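Local coordinates for glutathione s-transferase III (Zea mays, PDB 1AW9), which probably conjugates reduced glutathione to electrophilic compounds as a phi-family transferase, a reaction linked to herbicide detoxification in maize, at residues Ser111-Gln116 with Lys134-Leu139; Val17-Asn22 with Gln204-Ala209; Glu96-Val101 with Asp144-His149; Gly7-Pro12 with Ile30-Leu35. All blocks are in the same frame, centred on the assembly; numbering follows the deposited sequence.

Overall arrangement
Along the chain contacts 4 and 2 interleave at the start; contact 3, with contact 1 within its span, lies inside the stretch spanned by contact 2. Contact 4 lies in the thioredoxin-like N-terminal domain, at the edge where strand 28-31 runs beside the loop after strand 3-6. Contact 2, its centre about 14 Å from that of contact 4, joins segments more than 180 residues apart and ties helix 12-23 of this domain to helix 201-209, the chain's last. Contacts 1 and 3, with centres about 18 Å apart, hold together helices 92-122 and 129-152 of the helical domain. Contacts 2 and 3 lie on opposite sides of the chain's centre.

Contact 1: Ser111-Gln116 with Lys134-Leu139; sequences SPLVFQ and KHAEQL. With CD (cadmium ion), chain D.
Pro112 lays its ring carbons over one face of the His135 imidazole. CG sits above the ring centre, 3.8 Å from the centroid and 8° off the ring normal, a CH-pi contact, while CB drops toward the rim and comes within 3.5 Å of His135 CD2. The two side chains cross at about a right angle. His135 has CG anti to its own carbonyl carbon (chi1 -67°), and its ND1 is hydrogen-bonded to OD1 of Asn109, about a turn before Pro112 on the same helix; that bond and the proline together restrain the ring's rotation.

Pro112 has no backbone N-H to give to the turn before, and helix 92-122 is kinked there. The helix meets helix 129-152 in an oblique, roughly antiparallel packing within the all-helical C-terminal domain of the glutathione transferase fold, the axes of the short segments 9.3 Å apart at an angle of 142°.

Leu113 follows, buried, with its two methyls divided between neighbours on the opposing helix. CD2 lies 3.8 Å from the backbone N of Ala136 and 4.0 Å from His135 CB, with the Ala136 methyl a little farther off. CD1 reaches the other way along that helix and meets Leu139 CD2 at 3.8 Å. Leu139 in turn touches Phe106 and Leu175, which carries this apolar packing on to helix 169-176. On the far side of helix 129-152, Glu137 points away from Leu113 and binds a cadmium ion through both carboxylate oxygens, with OE2 at 2.5 Å; Asp133 of the second subunit binds the same ion.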
loop_
_atom_site.group_PDB
_atom_site.type_symbol
_atom_site.label_atom_id
_atom_site.label_comp_id
_atom_site.label_asym_id
_atom_site.label_seq_id
_atom_site.Cartn_x
_atom_site.Cartn_y
_atom_site.Cartn_z
ATOM N N SER A 111 8.780 11.336 -11.342
ATOM C CA SER A 111 7.394 11.339 -11.812
ATOM C C SER A 111 6.311 11.312 -10.742
ATOM O O SER A 111 5.306 12.013 -10.892
ATOM C CB SER A 111 7.125 10.250 -12.847
ATOM O OG SER A 111 7.549 9.002 -12.362
ATOM N N PRO A 112 6.426 10.439 -9.695
ATOM C CA PRO A 112 5.365 10.447 -8.673
ATOM C C PRO A 112 5.199 11.829 -8.070
ATOM O O PRO A 112 4.093 12.224 -7.749
ATOM C CB PRO A 112 5.898 9.487 -7.625
ATOM C CG PRO A 112 6.638 8.494 -8.429
ATOM C CD PRO A 112 7.351 9.312 -9.471
ATOM N N LEU A 113 6.306 12.549 -7.908
ATOM C CA LEU A 113 6.281 13.881 -7.325
ATOM C C LEU A 113 5.535 14.869 -8.226
ATOM O O LEU A 113 4.760 15.695 -7.750
ATOM C CB LEU A 113 7.707 14.372 -7.044
ATOM C CG LEU A 113 8.458 13.662 -5.913
ATOM C CD1 LEU A 113 9.833 14.256 -5.763
ATOM C CD2 LEU A 113 7.723 13.786 -4.608
ATOM N N VAL A 114 5.778 14.790 -9.530
ATOM C CA VAL A 114 5.113 15.677 -10.495
ATOM C C VAL A 114 3.649 15.307 -10.565
ATOM O O VAL A 114 2.784 16.174 -10.611
ATOM C CB VAL A 114 5.757 15.567 -11.891
ATOM C CG1 VAL A 114 4.846 16.159 -12.931
ATOM C CG2 VAL A 114 7.113 16.277 -11.869
ATOM N N PHE A 115 3.370 14.020 -10.467
ATOM C CA PHE A 115 2.013 13.557 -10.503
ATOM C C PHE A 115 1.154 13.983 -9.306
ATOM O O PHE A 115 0.002 14.382 -9.471
ATOM C CB PHE A 115 1.947 12.059 -10.613
ATOM C CG PHE A 115 0.582 11.565 -10.430
ATOM C CD1 PHE A 115 -0.385 11.854 -11.385
ATOM C CD2 PHE A 115 0.203 10.968 -9.231
ATOM C CE1 PHE A 115 -1.712 11.571 -11.156
ATOM C CE2 PHE A 115 -1.124 10.678 -8.991
ATOM C CZ PHE A 115 -2.089 10.986 -9.957
ATOM N N GLN A 116 1.661 13.782 -8.098
ATOM C CA GLN A 116 0.928 14.156 -6.900
ATOM C C GLN A 116 0.818 15.676 -6.682
ATOM O O GLN A 116 -0.210 16.172 -6.225
ATOM C CB GLN A 116 1.597 13.538 -5.672
ATOM C CG GLN A 116 1.575 12.061 -5.621
ATOM C CD GLN A 116 0.207 11.546 -5.393
ATOM O OE1 GLN A 116 -0.617 12.208 -4.767
ATOM N NE2 GLN A 116 -0.071 10.371 -5.896
ATOM N N LYS A 134 7.867 9.597 0.552
ATOM C CA LYS A 134 8.702 8.498 0.107
ATOM C C LYS A 134 9.599 8.924 -1.082
ATOM O O LYS A 134 10.820 8.737 -1.067
ATOM C CB LYS A 134 7.849 7.294 -0.288
ATOM C CG LYS A 134 8.655 6.217 -0.973
ATOM C CD LYS A 134 7.781 5.044 -1.347
ATOM C CE LYS A 134 8.580 3.987 -2.127
ATOM N NZ LYS A 134 7.852 2.672 -2.359
ATOM N N HIS A 135 8.989 9.486 -2.115
ATOM C CA HIS A 135 9.759 9.881 -3.271
ATOM C C HIS A 135 10.637 11.088 -3.172
ATOM O O HIS A 135 11.658 11.094 -3.801
ATOM C CB HIS A 135 8.874 9.969 -4.448
ATOM C CG HIS A 135 8.382 8.643 -4.828
ATOM N ND1 HIS A 135 9.220 7.688 -5.364
ATOM C CD2 HIS A 135 7.177 8.058 -4.672
ATOM C CE1 HIS A 135 8.549 6.567 -5.529
ATOM N NE2 HIS A 135 7.306 6.764 -5.120
ATOM N N ALA A 136 10.273 12.082 -2.363
ATOM C CA ALA A 136 11.114 13.241 -2.199
ATOM C C ALA A 136 12.415 12.794 -1.536
ATOM O O ALA A 136 13.497 13.266 -1.853
ATOM C CB ALA A 136 10.427 14.257 -1.305
ATOM N N GLU A 137 12.298 11.902 -0.569
ATOM C CA GLU A 137 13.459 11.421 0.133
ATOM C C GLU A 137 14.342 10.538 -0.724
ATOM O O GLU A 137 15.574 10.631 -0.660
ATOM C CB GLU A 137 13.020 10.652 1.325
ATOM C CG GLU A 137 14.187 10.239 2.093
ATOM C CD GLU A 137 13.819 9.378 3.219
ATOM O OE1 GLU A 137 12.614 9.330 3.582
ATOM O OE2 GLU A 137 14.752 8.734 3.747
ATOM N N GLN A 138 13.715 9.654 -1.497
ATOM C CA GLN A 138 14.447 8.784 -2.399
ATOM C C GLN A 138 15.155 9.607 -3.482
ATOM O O GLN A 138 16.302 9.333 -3.808
ATOM C CB GLN A 138 13.505 7.728 -2.996
ATOM C CG GLN A 138 13.149 6.665 -1.973
ATOM C CD GLN A 138 12.220 5.585 -2.473
ATOM O OE1 GLN A 138 11.754 5.596 -3.609
ATOM N NE2 GLN A 138 11.975 4.620 -1.625
ATOM N N LEU A 139 14.475 10.620 -4.023
ATOM C CA LEU A 139 15.051 11.506 -5.048
ATOM C C LEU A 139 16.168 12.288 -4.402
ATOM O O LEU A 139 17.203 12.445 -5.014
ATOM C CB LEU A 139 14.013 12.476 -5.625
ATOM C CG LEU A 139 14.443 13.263 -6.881
ATOM C CD1 LEU A 139 14.975 12.325 -8.003
ATOM C CD2 LEU A 139 13.320 14.120 -7.379
HETATM CD CD CD D . 13.541 8.243 5.844
HETATM O O HOH W 1 14.214 6.606 5.216
#

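Contact 2: Val17-Asn22 with Gln204-Ala209; sequences VATVLN and QKTVAA
Asn22 and Thr206 are joined by a hydrogen bond from amide ND2 to hydroxyl OG1, 2.7 Å long with an angle of 155° at the hydrogen. The hydroxyl lies 13° out of the amide plane, so the N-H meets it nearly in that plane. Beside this bond the other branch of Thr206, CG2, crosses Thr19 at about a right angle, 3.8 Å from Thr19 OG1, and also approaches the Ala18 methyl. On the other side chain of the pair, Asn22 OD1 lies 3.7 Å from CD of Lys205, whose aliphatic part runs past the amide.

Helix 12-23 is the first helix of the thioredoxin-like domain, and here helix 201-209 packs on it, the short segments' axes 9.1 Å apart at 137°, an oblique crossing between distant parts of the chain that run in broadly opposed directions.

Farther out, a water donates to Thr19 O and is 3.0 Å from Thr206 OG1, linking the two helices a second time. Two more waters, donating to Asn22 O and Asn22 OD1, make weak bonds to Lys205 NZ; the Lys205 chain is bent at chi3, which turns CE. Both threonines are tied into their own helices: Thr206 OG1 to Ala202 O, and Thr19 OG1 to Val15 O. Phe28 of the neighbouring strand packs on Asn22.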
loop_
_atom_site.group_PDB
_atom_site.type_symbol
_atom_site.label_atom_id
_atom_site.label_comp_id
_atom_site.label_asym_id
_atom_site.label_seq_id
_atom_site.Cartn_x
_atom_site.Cartn_y
_atom_site.Cartn_z
ATOM N N VAL A 17 10.719 13.840 -25.468
ATOM C CA VAL A 17 11.015 13.501 -26.869
ATOM C C VAL A 17 11.193 14.778 -27.672
ATOM O O VAL A 17 12.136 14.889 -28.432
ATOM C CB VAL A 17 9.935 12.609 -27.511
ATOM C CG1 VAL A 17 10.320 12.280 -28.944
ATOM C CG2 VAL A 17 9.799 11.327 -26.717
ATOM N N ALA A 18 10.293 15.735 -27.471
ATOM C CA ALA A 18 10.354 17.023 -28.140
ATOM C C ALA A 18 11.744 17.636 -27.850
ATOM O O ALA A 18 12.392 18.197 -28.739
ATOM C CB ALA A 18 9.232 17.926 -27.607
ATOM N N THR A 19 12.213 17.476 -26.612
ATOM C CA THR A 19 13.514 17.973 -26.184
ATOM C C THR A 19 14.576 17.501 -27.168
ATOM O O THR A 19 15.304 18.299 -27.744
ATOM C CB THR A 19 13.868 17.467 -24.754
ATOM O OG1 THR A 19 12.984 18.067 -23.809
ATOM C CG2 THR A 19 15.262 17.836 -24.361
ATOM N N VAL A 20 14.647 16.199 -27.384
ATOM C CA VAL A 20 15.626 15.654 -28.284
ATOM C C VAL A 20 15.360 16.041 -29.748
ATOM O O VAL A 20 16.307 16.283 -30.489
ATOM C CB VAL A 20 15.763 14.137 -28.063
ATOM C CG1 VAL A 20 16.498 13.473 -29.188
ATOM C CG2 VAL A 20 16.536 13.898 -26.793
ATOM N N LEU A 21 14.103 16.197 -30.155
ATOM C CA LEU A 21 13.836 16.571 -31.551
ATOM C C LEU A 21 14.320 18.000 -31.851
ATOM O O LEU A 21 14.878 18.248 -32.917
ATOM C CB LEU A 21 12.358 16.397 -31.928
ATOM C CG LEU A 21 11.722 14.982 -31.874
ATOM C CD1 LEU A 21 10.251 15.074 -32.114
ATOM C CD2 LEU A 21 12.315 14.019 -32.847
ATOM N N ASN A 22 14.160 18.925 -30.908
ATOM C CA ASN A 22 14.635 20.283 -31.124
ATOM C C ASN A 22 16.148 20.360 -31.116
ATOM O O ASN A 22 16.729 21.116 -31.870
ATOM C CB ASN A 22 14.081 21.216 -30.089
ATOM C CG ASN A 22 12.633 21.392 -30.252
ATOM O OD1 ASN A 22 12.163 21.527 -31.366
ATOM N ND2 ASN A 22 11.886 21.334 -29.158
ATOM N N GLN A 204 14.970 26.102 -24.887
ATOM C CA GLN A 204 14.152 27.315 -24.836
ATOM C C GLN A 204 12.957 27.187 -25.735
ATOM O O GLN A 204 11.854 27.633 -25.393
ATOM C CB GLN A 204 14.975 28.520 -25.272
ATOM C CG GLN A 204 15.879 29.020 -24.182
ATOM C CD GLN A 204 15.081 29.228 -22.922
ATOM O OE1 GLN A 204 14.339 30.208 -22.809
ATOM N NE2 GLN A 204 15.141 28.264 -22.004
ATOM N N LYS A 205 13.199 26.563 -26.887
ATOM C CA LYS A 205 12.182 26.322 -27.911
ATOM C C LYS A 205 11.152 25.351 -27.346
ATOM O O LYS A 205 9.940 25.626 -27.335
ATOM C CB LYS A 205 12.843 25.713 -29.164
ATOM C CG LYS A 205 12.086 25.870 -30.511
ATOM C CD LYS A 205 12.796 25.119 -31.677
ATOM C CE LYS A 205 14.316 25.427 -31.734
ATOM N NZ LYS A 205 15.117 24.437 -32.552
ATOM N N THR A 206 11.656 24.231 -26.840
ATOM C CA THR A 206 10.816 23.200 -26.245
ATOM C C THR A 206 9.875 23.791 -25.191
ATOM O O THR A 206 8.673 23.622 -25.272
ATOM C CB THR A 206 11.682 22.117 -25.589
ATOM O OG1 THR A 206 12.639 21.634 -26.543
ATOM C CG2 THR A 206 10.800 20.959 -25.097
ATOM N N VAL A 207 10.432 24.496 -24.219
ATOM C CA VAL A 207 9.636 25.103 -23.166
ATOM C C VAL A 207 8.574 26.000 -23.769
ATOM O O VAL A 207 7.432 26.035 -23.301
ATOM C CB VAL A 207 10.512 25.966 -22.204
ATOM C CG1 VAL A 207 9.636 26.879 -21.367
ATOM C CG2 VAL A 207 11.347 25.082 -21.286
ATOM N N ALA A 208 8.977 26.752 -24.789
ATOM C CA ALA A 208 8.085 27.671 -25.484
ATOM C C ALA A 208 6.829 27.000 -26.035
ATOM O O ALA A 208 5.763 27.627 -26.107
ATOM C CB ALA A 208 8.829 28.343 -26.604
ATOM N N ALA A 209 6.966 25.739 -26.439
ATOM C CA ALA A 209 5.851 24.968 -26.992
ATOM C C ALA A 209 4.849 24.362 -25.980
ATOM O O ALA A 209 3.751 23.984 -26.369
ATOM C CB ALA A 209 6.391 23.877 -27.931
HETATM O O HOH W 2 15.497 20.823 -26.401
HETATM O O HOH W 3 17.835 23.213 -33.259
HETATM O O HOH W 4 13.713 21.684 -33.976
#

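Contact 3: Glu96-Val101 with Asp144-His149; sequences EVWLEV and DVYEAH. With CD (cadmium ion), chain B.
Trp98 overlaps the imidazole of His149 in an offset stack, its five-membered ring 4.2 Å from the His149 ring between centroids and the planes 23° apart. CZ2 of the indole stands over the centre of the imidazole, while NE1 is 3.5 Å from His149 CE1. The same indole turns its edge to Tyr146: CZ3 sits above the phenol face, offset toward the rim and 3.6 Å from Tyr146 CE1. With the planes at 87°, this is a T-shaped pair, so the indole is held by one ring over its face and another across its edge. CG2 of Val101, from the indole's own helix, lies over the face opposite His149.

Val101 CG1 meets the phenol tip to tip, 3.7 Å from Tyr146 OH. The axes of segments 96-101 and 144-149 are 13.2 Å apart, and this aromatic cluster spans the wide gap. Anti to the backbone N (chi1 175°), His149 CG carries the ring toward the indole.

Polar tips are satisfied beyond the cluster: Tyr146 OH is hydrogen-bonded to His168 and His149 NE2 to Leu156 O. On its other nitrogen, His149 ND1 binds a cadmium ion at 2.4 Å, with a water on the metal. Held by metal and hydrogen bond together, the imidazole has its rotation fixed, and the cation probably draws electron density from the ring that stacks on the indole.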
loop_
_atom_site.group_PDB
_atom_site.type_symbol
_atom_site.label_atom_id
_atom_site.label_comp_id
_atom_site.label_asym_id
_atom_site.label_seq_id
_atom_site.Cartn_x
_atom_site.Cartn_y
_atom_site.Cartn_z
ATOM N N GLU A 96 26.489 5.451 -20.926
ATOM C CA GLU A 96 25.556 4.332 -20.771
ATOM C C GLU A 96 25.053 4.198 -19.317
ATOM O O GLU A 96 23.872 3.913 -19.081
ATOM C CB GLU A 96 26.187 3.020 -21.239
ATOM C CG GLU A 96 26.672 3.015 -22.678
ATOM C CD GLU A 96 25.570 3.115 -23.716
ATOM O OE1 GLU A 96 24.363 3.094 -23.379
ATOM O OE2 GLU A 96 25.938 3.226 -24.896
ATOM N N VAL A 97 25.952 4.409 -18.354
ATOM C CA VAL A 97 25.603 4.342 -16.952
ATOM C C VAL A 97 24.584 5.417 -16.580
ATOM O O VAL A 97 23.561 5.095 -16.023
ATOM C CB VAL A 97 26.852 4.442 -16.090
ATOM C CG1 VAL A 97 26.479 4.622 -14.655
ATOM C CG2 VAL A 97 27.671 3.162 -16.241
ATOM N N TRP A 98 24.798 6.670 -16.973
ATOM C CA TRP A 98 23.868 7.734 -16.623
ATOM C C TRP A 98 22.542 7.741 -17.349
ATOM O O TRP A 98 21.616 8.452 -16.916
ATOM C CB TRP A 98 24.528 9.122 -16.666
ATOM C CG TRP A 98 25.484 9.223 -15.560
ATOM C CD1 TRP A 98 26.781 8.803 -15.579
ATOM C CD2 TRP A 98 25.180 9.520 -14.200
ATOM N NE1 TRP A 98 27.286 8.768 -14.313
ATOM C CE2 TRP A 98 26.328 9.216 -13.440
ATOM C CE3 TRP A 98 24.042 9.992 -13.542
ATOM C CZ2 TRP A 98 26.382 9.374 -12.039
ATOM C CZ3 TRP A 98 24.092 10.145 -12.145
ATOM C CH2 TRP A 98 25.256 9.837 -11.415
ATOM N N LEU A 99 22.447 6.982 -18.446
ATOM C CA LEU A 99 21.190 6.841 -19.225
ATOM C C LEU A 99 20.297 5.920 -18.430
ATOM O O LEU A 99 19.095 6.103 -18.403
ATOM C CB LEU A 99 21.420 6.236 -20.614
ATOM C CG LEU A 99 21.890 7.216 -21.682
ATOM C CD1 LEU A 99 22.473 6.464 -22.904
ATOM C CD2 LEU A 99 20.766 8.193 -22.054
ATOM N N GLU A 100 20.894 4.887 -17.860
ATOM C CA GLU A 100 20.185 3.956 -17.017
ATOM C C GLU A 100 19.867 4.560 -15.631
ATOM O O GLU A 100 18.780 4.325 -15.064
ATOM C CB GLU A 100 21.008 2.701 -16.883
ATOM C CG GLU A 100 20.820 1.820 -18.026
ATOM C CD GLU A 100 19.387 1.262 -18.040
ATOM O OE1 GLU A 100 19.074 0.417 -17.165
ATOM O OE2 GLU A 100 18.579 1.671 -18.903
ATOM N N VAL A 101 20.802 5.326 -15.063
ATOM C CA VAL A 101 20.542 5.949 -13.767
ATOM C C VAL A 101 19.272 6.809 -13.855
ATOM O O VAL A 101 18.421 6.772 -12.962
ATOM C CB VAL A 101 21.753 6.798 -13.267
ATOM C CG1 VAL A 101 21.372 7.598 -12.032
ATOM C CG2 VAL A 101 22.906 5.890 -12.932
ATOM N N ASP A 144 22.007 13.394 -4.303
ATOM C CA ASP A 144 23.245 13.556 -3.545
ATOM C C ASP A 144 24.349 12.887 -4.337
ATOM O O ASP A 144 25.500 13.271 -4.245
ATOM C CB ASP A 144 23.167 12.886 -2.181
ATOM C CG ASP A 144 22.401 13.702 -1.179
ATOM O OD1 ASP A 144 22.192 14.914 -1.374
ATOM O OD2 ASP A 144 21.965 13.122 -0.184
ATOM N N VAL A 145 23.998 11.829 -5.057
ATOM C CA VAL A 145 24.957 11.128 -5.897
ATOM C C VAL A 145 25.232 11.939 -7.172
ATOM O O VAL A 145 26.346 11.940 -7.671
ATOM C CB VAL A 145 24.524 9.679 -6.224
ATOM C CG1 VAL A 145 25.529 9.049 -7.200
ATOM C CG2 VAL A 145 24.423 8.844 -4.917
ATOM N N TYR A 146 24.220 12.621 -7.699
ATOM C CA TYR A 146 24.384 13.466 -8.872
ATOM C C TYR A 146 25.299 14.625 -8.461
ATOM O O TYR A 146 26.160 15.051 -9.210
ATOM C CB TYR A 146 23.031 14.060 -9.319
ATOM C CG TYR A 146 22.199 13.201 -10.245
ATOM C CD1 TYR A 146 21.784 11.922 -9.866
ATOM C CD2 TYR A 146 21.787 13.680 -11.491
ATOM C CE1 TYR A 146 20.972 11.141 -10.704
ATOM C CE2 TYR A 146 20.989 12.902 -12.336
ATOM C CZ TYR A 146 20.588 11.635 -11.929
ATOM O OH TYR A 146 19.885 10.851 -12.797
ATOM N N GLU A 147 25.077 15.159 -7.276
ATOM C CA GLU A 147 25.850 16.280 -6.778
ATOM C C GLU A 147 27.345 15.967 -6.710
ATOM O O GLU A 147 28.175 16.746 -7.171
ATOM C CB GLU A 147 25.306 16.684 -5.411
ATOM C CG GLU A 147 26.169 17.636 -4.672
ATOM C CD GLU A 147 26.180 19.041 -5.242
ATOM O OE1 GLU A 147 25.437 19.369 -6.183
ATOM O OE2 GLU A 147 26.937 19.858 -4.709
ATOM N N ALA A 148 27.693 14.831 -6.127
ATOM C CA ALA A 148 29.084 14.447 -6.031
ATOM C C ALA A 148 29.661 14.189 -7.431
ATOM O O ALA A 148 30.799 14.549 -7.728
ATOM C CB ALA A 148 29.206 13.236 -5.189
ATOM N N HIS A 149 28.861 13.603 -8.311
ATOM C CA HIS A 149 29.316 13.329 -9.665
ATOM C C HIS A 149 29.518 14.605 -10.471
ATOM O O HIS A 149 30.457 14.721 -11.249
ATOM C CB HIS A 149 28.290 12.454 -10.377
ATOM C CG HIS A 149 28.592 12.196 -11.826
ATOM N ND1 HIS A 149 29.573 11.320 -12.245
ATOM C CD2 HIS A 149 28.005 12.667 -12.953
ATOM C CE1 HIS A 149 29.574 11.260 -13.566
ATOM N NE2 HIS A 149 28.633 12.068 -14.016
HETATM CD CD CD B . 30.857 9.588 -11.284
HETATM O O HOH W 5 31.277 10.002 -9.565
#

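Contact 4: Gly7-Pro12 with Ile30-Leu35; sequences GMPLSP and IVPVDL
Gly7 meets Ile30, Val31 and Pro32 through its backbone. Its N gives a hydrogen bond to Val31 O, 2.7 Å long, with the donor 39° above the carbonyl plane. The carbonyl O of Gly7 is approached by Ile30 CG2 at 3.4 Å and, in a CA-H...O contact, by Pro32 CA.

Ile30 puts CG2 anti to its backbone N and CG1 anti to the carbonyl carbon (chi1 -66°), and CG2 is the branch turned to the glycine and, more loosely, to the Pro9 ring. Pro9 and Pro32 cross at about a right angle, Pro9 CD 4.0 Å from Pro32 CG. Val33 adds CG2 near Gly7 N. With phi at 155°, Gly7 has backbone angles that few residues other than glycine adopt, because a side-chain carbon would collide with the carbonyl O before it.

A type I turn from Met8 to Ser11 then leads into helix 12-23, where Ser11 is the N-cap. Its OG accepts from Val14 N. This is the strand-to-helix loop of the thioredoxin-like fold, and Ser11 and Pro12 belong to the probable glutathione site, as in a close relative.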
loop_
_atom_site.group_PDB
_atom_site.type_symbol
_atom_site.label_atom_id
_atom_site.label_comp_id
_atom_site.label_asym_id
_atom_site.label_seq_id
_atom_site.Cartn_x
_atom_site.Cartn_y
_atom_site.Cartn_z
ATOM N N GLY A 7 0.730 12.503 -28.789
ATOM C CA GLY A 7 0.608 12.699 -27.366
ATOM C C GLY A 7 0.164 14.084 -27.006
ATOM O O GLY A 7 0.043 14.960 -27.847
ATOM N N MET A 8 -0.099 14.265 -25.727
ATOM C CA MET A 8 -0.526 15.545 -25.186
ATOM C C MET A 8 0.704 16.415 -25.013
ATOM O O MET A 8 1.693 15.971 -24.425
ATOM C CB MET A 8 -1.092 15.329 -23.791
ATOM C CG MET A 8 -2.583 15.446 -23.632
ATOM S SD MET A 8 -2.857 15.404 -21.842
ATOM C CE MET A 8 -3.157 17.271 -21.386
ATOM N N PRO A 9 0.661 17.670 -25.490
ATOM C CA PRO A 9 1.837 18.546 -25.332
ATOM C C PRO A 9 2.244 18.865 -23.875
ATOM O O PRO A 9 3.354 19.331 -23.631
ATOM C CB PRO A 9 1.454 19.805 -26.131
ATOM C CG PRO A 9 -0.045 19.724 -26.274
ATOM C CD PRO A 9 -0.303 18.250 -26.446
ATOM N N LEU A 10 1.370 18.571 -22.911
ATOM C CA LEU A 10 1.678 18.844 -21.506
ATOM C C LEU A 10 2.372 17.705 -20.785
ATOM O O LEU A 10 2.966 17.912 -19.732
ATOM C CB LEU A 10 0.420 19.227 -20.740
ATOM C CG LEU A 10 0.010 20.662 -21.059
ATOM C CD1 LEU A 10 -1.349 20.964 -20.452
ATOM C CD2 LEU A 10 1.073 21.632 -20.561
ATOM N N SER A 11 2.256 16.503 -21.325
ATOM C CA SER A 11 2.862 15.343 -20.725
ATOM C C SER A 11 4.396 15.409 -20.782
ATOM O O SER A 11 4.993 15.403 -21.875
ATOM C CB SER A 11 2.340 14.110 -21.433
ATOM O OG SER A 11 3.366 13.152 -21.579
ATOM N N PRO A 12 5.062 15.384 -19.605
ATOM C CA PRO A 12 6.525 15.452 -19.572
ATOM C C PRO A 12 7.213 14.345 -20.373
ATOM O O PRO A 12 8.384 14.464 -20.748
ATOM C CB PRO A 12 6.854 15.333 -18.070
ATOM C CG PRO A 12 5.649 15.849 -17.379
ATOM C CD PRO A 12 4.512 15.278 -18.241
ATOM N N ILE A 30 3.268 17.715 -33.001
ATOM C CA ILE A 30 2.806 16.936 -31.883
ATOM C C ILE A 30 1.343 16.726 -32.081
ATOM O O ILE A 30 0.574 17.677 -31.993
ATOM C CB ILE A 30 3.008 17.670 -30.559
ATOM C CG1 ILE A 30 4.503 17.849 -30.270
ATOM C CG2 ILE A 30 2.331 16.904 -29.451
ATOM C CD1 ILE A 30 4.800 18.613 -29.009
ATOM N N VAL A 31 0.956 15.484 -32.350
ATOM C CA VAL A 31 -0.446 15.128 -32.568
ATOM C C VAL A 31 -1.131 14.547 -31.332
ATOM O O VAL A 31 -0.752 13.472 -30.882
ATOM C CB VAL A 31 -0.587 14.026 -33.625
ATOM C CG1 VAL A 31 -2.048 13.913 -34.060
ATOM C CG2 VAL A 31 0.369 14.245 -34.766
ATOM N N PRO A 32 -2.120 15.256 -30.762
ATOM C CA PRO A 32 -2.838 14.747 -29.581
ATOM C C PRO A 32 -3.784 13.639 -30.054
ATOM O O PRO A 32 -4.343 13.741 -31.144
ATOM C CB PRO A 32 -3.609 15.971 -29.082
ATOM C CG PRO A 32 -2.717 17.103 -29.488
ATOM C CD PRO A 32 -2.330 16.704 -30.905
ATOM N N VAL A 33 -3.901 12.565 -29.271
ATOM C CA VAL A 33 -4.745 11.433 -29.632
ATOM C C VAL A 33 -5.685 10.944 -28.560
ATOM O O VAL A 33 -5.443 11.094 -27.363
ATOM C CB VAL A 33 -3.930 10.198 -30.126
ATOM C CG1 VAL A 33 -3.589 10.356 -31.598
ATOM C CG2 VAL A 33 -2.664 9.979 -29.274
ATOM N N ASP A 34 -6.793 10.392 -29.026
ATOM C CA ASP A 34 -7.813 9.821 -28.171
ATOM C C ASP A 34 -7.358 8.387 -27.969
ATOM O O ASP A 34 -7.349 7.598 -28.916
ATOM C CB ASP A 34 -9.163 9.842 -28.891
ATOM C CG ASP A 34 -10.331 9.535 -27.969
ATOM O OD1 ASP A 34 -10.543 8.346 -27.648
ATOM O OD2 ASP A 34 -11.050 10.488 -27.587
ATOM N N LEU A 35 -6.926 8.078 -26.748
ATOM C CA LEU A 35 -6.442 6.736 -26.398
ATOM C C LEU A 35 -7.565 5.708 -26.355
ATOM O O LEU A 35 -7.496 4.642 -26.986
ATOM C CB LEU A 35 -5.728 6.773 -25.048
ATOM C CG LEU A 35 -4.223 6.607 -25.115
ATOM C CD1 LEU A 35 -3.647 7.465 -26.226
ATOM C CD2 LEU A 35 -3.649 6.984 -23.783
#